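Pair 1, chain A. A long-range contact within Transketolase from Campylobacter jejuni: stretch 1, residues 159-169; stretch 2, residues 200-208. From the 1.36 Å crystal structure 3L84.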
# COMPACT_ATOMS: atom_id res chain seq x y z
N ILE A 159 6.82 6.96 0.76
CA ILE A 159 7.76 6.34 -0.18
C ILE A 159 8.94 7.28 -0.48
O ILE A 159 10.05 6.82 -0.75
CB ILE A 159 7.06 5.90 -1.44
CG1 ILE A 159 7.89 4.91 -2.23
CG2 ILE A 159 6.59 7.11 -2.28
CD1 ILE A 159 7.22 4.42 -3.54
N SER A 160 8.72 8.60 -0.44
CA SER A 160 9.81 9.52 -0.71
C SER A 160 10.89 9.45 0.39
O SER A 160 12.08 9.42 0.09
CB SER A 160 9.28 10.96 -0.85
OG SER A 160 8.83 11.54 0.38
N TYR A 161 10.46 9.37 1.65
CA TYR A 161 11.38 9.28 2.76
C TYR A 161 12.17 7.97 2.69
O TYR A 161 13.38 7.92 2.92
CB TYR A 161 10.66 9.33 4.11
CG TYR A 161 9.85 10.56 4.42
CD1 TYR A 161 10.37 11.54 5.24
CD2 TYR A 161 8.53 10.68 4.01
CE1 TYR A 161 9.59 12.64 5.61
CE2 TYR A 161 7.75 11.76 4.36
CZ TYR A 161 8.28 12.73 5.19
OH TYR A 161 7.45 13.79 5.56
N GLU A 162 11.46 6.90 2.32
CA GLU A 162 12.12 5.59 2.23
C GLU A 162 13.18 5.61 1.18
O GLU A 162 14.30 5.15 1.40
CB GLU A 162 11.09 4.53 1.80
CG GLU A 162 10.00 4.11 2.83
CD GLU A 162 9.04 3.06 2.30
OE1 GLU A 162 9.27 2.48 1.23
OE2 GLU A 162 8.01 2.80 2.96
N ALA A 163 12.85 6.10 -0.01
CA ALA A 163 13.82 6.08 -1.10
C ALA A 163 15.01 7.01 -0.85
O ALA A 163 16.16 6.67 -1.14
CB ALA A 163 13.14 6.47 -2.42
N CYS A 164 14.72 8.17 -0.30
CA CYS A 164 15.79 9.13 -0.03
C CYS A 164 16.70 8.62 1.10
O CYS A 164 17.90 8.92 1.11
CB CYS A 164 15.22 10.48 0.28
SG CYS A 164 14.50 11.28 -1.20
N SER A 165 16.17 7.82 2.02
CA SER A 165 16.98 7.16 3.01
C SER A 165 18.05 6.32 2.32
O SER A 165 19.24 6.43 2.61
CB SER A 165 16.11 6.28 3.91
OG SER A 165 16.85 5.87 5.08
N LEU A 166 17.63 5.49 1.36
CA LEU A 166 18.57 4.69 0.61
C LEU A 166 19.54 5.53 -0.24
O LEU A 166 20.72 5.16 -0.41
CB LEU A 166 17.81 3.70 -0.30
CG LEU A 166 17.27 2.45 0.39
CD1 LEU A 166 16.27 1.75 -0.49
CD2 LEU A 166 18.42 1.50 0.70
N ALA A 167 19.07 6.66 -0.78
CA ALA A 167 19.95 7.50 -1.60
C ALA A 167 21.11 8.01 -0.78
O ALA A 167 22.23 8.08 -1.28
CB ALA A 167 19.18 8.68 -2.21
N GLY A 168 20.85 8.41 0.46
CA GLY A 168 21.93 8.92 1.31
C GLY A 168 22.88 7.81 1.70
O GLY A 168 24.10 7.97 1.66
N LEU A 169 22.34 6.64 2.06
CA LEU A 169 23.16 5.49 2.43
C LEU A 169 24.12 5.09 1.32
O LEU A 169 25.31 4.81 1.56
CB LEU A 169 22.27 4.29 2.77
CG LEU A 169 23.01 2.99 3.13
CD1 LEU A 169 23.83 3.11 4.46
CD2 LEU A 169 21.98 1.89 3.25
N MSE A 200 16.78 20.23 7.03
CA MSE A 200 17.23 19.31 8.06
C MSE A 200 16.86 17.85 7.81
O MSE A 200 17.67 16.93 8.07
CB MSE A 200 16.69 19.74 9.42
CG MSE A 200 17.30 19.04 10.60
SE MSE A 200 16.71 19.70 12.31
CE MSE A 200 16.25 21.42 11.95
N ARG A 201 15.64 17.62 7.31
CA ARG A 201 15.20 16.29 6.96
C ARG A 201 16.14 15.65 5.98
O ARG A 201 16.56 14.50 6.17
CB ARG A 201 13.81 16.40 6.34
CG ARG A 201 13.35 15.22 5.49
CD ARG A 201 12.08 15.56 4.77
NE ARG A 201 11.75 14.53 3.80
CZ ARG A 201 10.57 14.41 3.21
NH1 ARG A 201 9.55 15.21 3.54
NH2 ARG A 201 10.39 13.48 2.26
N PHE A 202 16.48 16.38 4.92
CA PHE A 202 17.33 15.79 3.88
C PHE A 202 18.80 15.70 4.28
O PHE A 202 19.49 14.76 3.91
CB PHE A 202 17.15 16.53 2.56
CG PHE A 202 15.93 16.07 1.78
CD1 PHE A 202 14.68 16.56 2.07
CD2 PHE A 202 16.07 15.17 0.75
CE1 PHE A 202 13.57 16.13 1.37
CE2 PHE A 202 14.97 14.74 0.05
CZ PHE A 202 13.71 15.24 0.37
N GLU A 203 19.27 16.67 5.08
CA GLU A 203 20.60 16.54 5.64
C GLU A 203 20.72 15.32 6.56
O GLU A 203 21.74 14.63 6.58
CB GLU A 203 21.02 17.83 6.35
CG GLU A 203 21.28 18.97 5.34
CD GLU A 203 21.66 20.31 5.95
OE1 GLU A 203 22.10 21.21 5.17
OE2 GLU A 203 21.53 20.52 7.18
N ALA A 204 19.63 14.99 7.27
CA ALA A 204 19.62 13.80 8.14
C ALA A 204 19.76 12.51 7.33
O ALA A 204 20.25 11.50 7.83
CB ALA A 204 18.34 13.75 8.97
N GLN A 205 19.37 12.57 6.06
CA GLN A 205 19.45 11.45 5.13
C GLN A 205 20.61 11.58 4.17
O GLN A 205 20.59 10.94 3.11
CB GLN A 205 18.14 11.31 4.35
CG GLN A 205 16.96 11.02 5.21
CD GLN A 205 15.71 10.72 4.42
OE1 GLN A 205 15.37 11.45 3.49
NE2 GLN A 205 15.00 9.64 4.76
N GLY A 206 21.62 12.39 4.50
CA GLY A 206 22.85 12.41 3.75
C GLY A 206 22.86 13.19 2.46
O GLY A 206 23.72 12.93 1.62
N PHE A 207 21.95 14.15 2.32
CA PHE A 207 21.93 15.02 1.15
C PHE A 207 22.67 16.34 1.39
O PHE A 207 22.75 16.85 2.53
CB PHE A 207 20.50 15.41 0.78
CG PHE A 207 19.70 14.33 0.06
CD1 PHE A 207 19.40 13.12 0.66
CD2 PHE A 207 19.16 14.57 -1.21
CE1 PHE A 207 18.65 12.16 -0.02
CE2 PHE A 207 18.41 13.65 -1.86
CZ PHE A 207 18.15 12.43 -1.27
N GLU A 208 23.18 16.91 0.31
CA GLU A 208 23.51 18.34 0.26
C GLU A 208 22.28 19.11 -0.17
O GLU A 208 21.60 18.69 -1.13
CB GLU A 208 24.64 18.61 -0.74
CG GLU A 208 24.98 20.12 -0.86
CD GLU A 208 26.22 20.43 -1.68
OE1 GLU A 208 26.76 19.58 -2.41
OE2 GLU A 208 26.66 21.61 -1.62
O HOH W 1 20.08 8.16 4.72
O HOH W 2 25.20 10.67 1.30

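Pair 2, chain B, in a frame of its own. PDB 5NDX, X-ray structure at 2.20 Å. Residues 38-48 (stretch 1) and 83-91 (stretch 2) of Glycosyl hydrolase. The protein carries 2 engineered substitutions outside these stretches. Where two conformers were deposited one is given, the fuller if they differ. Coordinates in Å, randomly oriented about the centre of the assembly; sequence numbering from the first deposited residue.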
# COMPACT_ATOMS: atom_id res chain seq x y z
N MET B 38 -1.32 -12.87 8.58
CA MET B 38 -1.17 -12.31 7.25
C MET B 38 -2.39 -12.56 6.41
O MET B 38 -2.77 -11.67 5.60
CB MET B 38 0.03 -12.88 6.54
CG MET B 38 0.41 -12.20 5.23
SD MET B 38 0.48 -10.40 5.29
CE MET B 38 1.98 -10.19 6.25
N ARG B 39 -3.01 -13.74 6.57
CA ARG B 39 -4.24 -14.03 5.81
C ARG B 39 -5.33 -12.97 6.12
O ARG B 39 -5.95 -12.42 5.21
CB ARG B 39 -4.75 -15.46 6.09
CG ARG B 39 -6.04 -15.77 5.34
CD ARG B 39 -6.45 -17.25 5.29
NE ARG B 39 -7.73 -17.26 4.55
CZ ARG B 39 -7.91 -17.39 3.22
NH1 ARG B 39 -6.90 -17.64 2.40
NH2 ARG B 39 -9.13 -17.30 2.71
N GLN B 40 -5.51 -12.64 7.39
CA GLN B 40 -6.46 -11.60 7.78
C GLN B 40 -6.02 -10.24 7.21
O GLN B 40 -6.86 -9.53 6.67
CB GLN B 40 -6.60 -11.50 9.28
CG GLN B 40 -7.85 -10.75 9.66
CD GLN B 40 -7.98 -10.57 11.18
OE1 GLN B 40 -8.17 -11.55 11.97
NE2 GLN B 40 -7.97 -9.36 11.59
N MET B 41 -4.73 -9.94 7.29
CA MET B 41 -4.21 -8.68 6.79
C MET B 41 -4.49 -8.48 5.29
O MET B 41 -4.78 -7.37 4.87
CB MET B 41 -2.73 -8.57 7.07
CG MET B 41 -2.45 -8.47 8.56
SD MET B 41 -0.75 -8.92 8.93
CE MET B 41 -0.65 -8.35 10.63
N LEU B 42 -4.38 -9.56 4.50
CA LEU B 42 -4.59 -9.46 3.06
C LEU B 42 -6.01 -9.06 2.66
O LEU B 42 -6.19 -8.51 1.60
CB LEU B 42 -4.19 -10.75 2.35
CG LEU B 42 -2.72 -11.10 2.40
CD1 LEU B 42 -2.46 -12.43 1.74
CD2 LEU B 42 -1.88 -10.04 1.77
N ALA B 43 -7.00 -9.37 3.49
CA ALA B 43 -8.36 -8.89 3.28
C ALA B 43 -8.41 -7.38 3.36
O ALA B 43 -9.05 -6.74 2.53
CB ALA B 43 -9.28 -9.49 4.34
N TYR B 44 -7.76 -6.78 4.39
CA TYR B 44 -7.73 -5.30 4.43
C TYR B 44 -6.92 -4.72 3.30
O TYR B 44 -7.34 -3.74 2.69
CB TYR B 44 -7.14 -4.76 5.70
CG TYR B 44 -7.77 -5.17 6.97
CD1 TYR B 44 -8.82 -4.46 7.56
CD2 TYR B 44 -7.29 -6.29 7.62
CE1 TYR B 44 -9.32 -4.85 8.80
CE2 TYR B 44 -7.82 -6.70 8.80
CZ TYR B 44 -8.82 -5.99 9.39
OH TYR B 44 -9.23 -6.55 10.59
N ILE B 45 -5.77 -5.35 2.99
CA ILE B 45 -4.86 -4.84 1.96
C ILE B 45 -5.50 -4.92 0.56
O ILE B 45 -5.37 -3.99 -0.23
CB ILE B 45 -3.53 -5.58 1.98
CG1 ILE B 45 -2.80 -5.27 3.28
CG2 ILE B 45 -2.66 -5.21 0.79
CD1 ILE B 45 -1.70 -6.29 3.59
N GLY B 46 -6.24 -5.98 0.28
CA GLY B 46 -6.95 -6.10 -1.00
C GLY B 46 -8.27 -5.37 -1.08
O GLY B 46 -8.93 -5.43 -2.10
N GLY B 47 -8.72 -4.78 -0.01
CA GLY B 47 -10.01 -4.10 0.02
C GLY B 47 -10.04 -2.59 -0.21
O GLY B 47 -11.10 -2.02 -0.05
N LEU B 48 -8.93 -1.97 -0.58
CA LEU B 48 -8.86 -0.52 -0.76
C LEU B 48 -9.60 -0.13 -2.02
O LEU B 48 -9.67 -0.88 -2.94
CB LEU B 48 -7.43 0.03 -0.83
CG LEU B 48 -6.69 0.28 0.48
CD1 LEU B 48 -6.28 -0.99 1.10
CD2 LEU B 48 -5.43 1.12 0.29
N ASP B 83 -1.58 -18.37 -3.96
CA ASP B 83 -3.04 -18.46 -3.97
C ASP B 83 -3.67 -17.43 -3.03
O ASP B 83 -4.69 -16.85 -3.37
CB ASP B 83 -3.54 -19.84 -3.54
CG ASP B 83 -3.40 -20.90 -4.60
OD1 ASP B 83 -3.06 -20.66 -5.78
OD2 ASP B 83 -3.59 -22.04 -4.20
N VAL B 84 -3.10 -17.21 -1.84
CA VAL B 84 -3.68 -16.19 -0.96
C VAL B 84 -3.61 -14.79 -1.53
O VAL B 84 -4.51 -14.01 -1.25
CB VAL B 84 -3.09 -15.99 0.51
CG1 VAL B 84 -3.85 -16.81 1.45
CG2 VAL B 84 -1.61 -16.09 0.65
N MET B 85 -2.54 -14.46 -2.23
CA MET B 85 -2.48 -13.17 -2.91
C MET B 85 -3.59 -13.03 -3.95
O MET B 85 -4.38 -12.11 -3.87
CB MET B 85 -1.15 -12.95 -3.59
CG MET B 85 0.05 -12.95 -2.67
SD MET B 85 1.40 -12.29 -3.68
CE MET B 85 2.69 -12.89 -2.66
N ILE B 86 -3.66 -13.99 -4.87
CA ILE B 86 -4.64 -13.98 -5.98
C ILE B 86 -6.09 -13.91 -5.47
O ILE B 86 -6.89 -13.13 -5.94
CB ILE B 86 -4.45 -15.18 -6.94
CG1 ILE B 86 -3.31 -14.96 -7.95
CG2 ILE B 86 -5.67 -15.39 -7.85
CD1 ILE B 86 -2.10 -14.18 -7.53
N GLU B 87 -6.38 -14.69 -4.46
CA GLU B 87 -7.68 -14.70 -3.82
C GLU B 87 -8.07 -13.33 -3.20
O GLU B 87 -9.24 -13.00 -3.14
CB GLU B 87 -7.61 -15.78 -2.75
CG GLU B 87 -8.89 -16.03 -2.00
CD GLU B 87 -8.70 -16.80 -0.69
OE1 GLU B 87 -7.57 -17.28 -0.38
OE2 GLU B 87 -9.71 -16.91 0.04
N HIS B 88 -7.10 -12.50 -2.79
CA HIS B 88 -7.42 -11.15 -2.28
C HIS B 88 -7.15 -10.03 -3.29
O HIS B 88 -6.98 -8.88 -2.89
CB HIS B 88 -6.68 -10.93 -0.98
CG HIS B 88 -7.18 -11.83 0.09
ND1 HIS B 88 -6.62 -13.05 0.34
CD2 HIS B 88 -8.26 -11.73 0.89
CE1 HIS B 88 -7.29 -13.65 1.30
NE2 HIS B 88 -8.30 -12.87 1.65
N ARG B 89 -7.13 -10.38 -4.58
CA ARG B 89 -6.95 -9.44 -5.67
C ARG B 89 -5.65 -8.70 -5.57
O ARG B 89 -5.58 -7.52 -5.81
CB ARG B 89 -8.16 -8.48 -5.75
CG ARG B 89 -9.52 -9.21 -5.77
CD ARG B 89 -10.69 -8.27 -6.08
NE ARG B 89 -10.91 -7.28 -5.00
CZ ARG B 89 -11.73 -7.42 -3.95
NH1 ARG B 89 -12.44 -8.53 -3.79
NH2 ARG B 89 -11.84 -6.45 -3.03
N LEU B 90 -4.59 -9.40 -5.20
CA LEU B 90 -3.26 -8.85 -5.14
C LEU B 90 -2.40 -9.60 -6.15
O LEU B 90 -2.66 -10.76 -6.44
CB LEU B 90 -2.73 -8.96 -3.74
CG LEU B 90 -3.54 -8.07 -2.77
CD1 LEU B 90 -3.29 -8.48 -1.34
CD2 LEU B 90 -3.25 -6.59 -2.98
N LYS B 91 -1.40 -8.92 -6.69
CA LYS B 91 -0.46 -9.48 -7.63
C LYS B 91 0.92 -9.46 -7.06
O LYS B 91 1.30 -8.50 -6.43
CB LYS B 91 -0.48 -8.65 -8.91
CG LYS B 91 -1.87 -8.63 -9.56
CD LYS B 91 -1.99 -7.63 -10.65
CE LYS B 91 -3.43 -7.55 -11.21
NZ LYS B 91 -3.76 -8.84 -11.82
O HOH W 3 -8.55 -12.87 4.49
O HOH W 4 -8.60 -4.94 -4.69

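In both pairs a helix packs against a second helix that ends and turns into an extended segment, and the central 14 residues superpose to 0.6 Å. The axes approach to 10.2 Å at 48° in pair 1 and to 10.0 Å at 28° in pair 2. The CA atoms of A:Ala167 and B:Ile45 fall within 0.3 Å and those of A:Gly168 and B:Gly46 within 0.4 Å; the match loosens toward the start of the second stretch, where those of A:Arg201 and B:Val84 lie 1.8 Å apart.

The fixed point is a glycine in the first stretch, A:Gly168 matching B:Gly46. It sits against the carbonyl of the residue that leads into the turn: A:Gly168 CA is 3.0 Å from A:Gln205 O, and B:Gly46 CA is 3.4 Å from B:His88 O, both as CA-H...O contacts. An ideal CB on A:Gly168 would lie 1.7 Å from A:Gln205 O, and one on B:Gly46 2.1 Å from B:His88 O, both clashes. The next turn position takes positive phi in both, but only pair 1 has glycine there, A:Gly206; its counterpart B:Arg89 adopts 60/41, and its CA-to-CB bond points sideways, but the end of the side chain comes near B:Gly46 and B:Gly47. A water links the two stretches here in each case, joining A:Gly168 O to A:Gly206 O in pair 1, and B:Gly46 O to B:Arg89 NE in pair 2.

A:Gln205 and B:His88 both point toward the first helix with chi1 m, yet spend their polarity differently. A:Gln205 NE2 donates to A:Tyr161 O (3.0 Å), a carbonyl already used by the helix. B:His88 ND1 donates to B:Val84 O (2.8 Å) within its own stretch, while NE2 reaches B:Arg39 O, the counterpart of A:Tyr161 O, through a water, with a weak bond on the histidine side; B:Leu42 CB lies over one face of the ring, 4.1 Å from the B:His88 centroid.

Between glycine and charged end, the apolar filling is redistributed. Small A:Cys164 is met by large rings, its SG lying 3.7 Å from A:Phe202 CE2 and 3.8 Å from A:Phe207 CZ. In pair 2 the bulk moves to the first helix: B:Leu42 reaches B:Leu90 (CD2 to CD1, 3.8 Å) and B:Val84 (CD1 to CB, 3.8 Å). Likewise A:Ala167 packs against A:Phe207, and at the matching positions B:Ile45 packs against B:Leu90.

Farther up, arginine changes sides. A:Arg201 lays its guanidinium flat on the ring of A:Tyr161, centres 3.5 Å apart and planes at 11°, while its NH2 makes a weak hydrogen bond to A:Ser160 OG (3.1 Å). At the position matching that tyrosine, B:Arg39 reaches across to B:Glu87 in a two-pronged salt bridge, NH1 to OE1 at 2.9 Å and NH2 to OE2 at 2.8 Å. The rule is to keep the glycine and vary the filling around it.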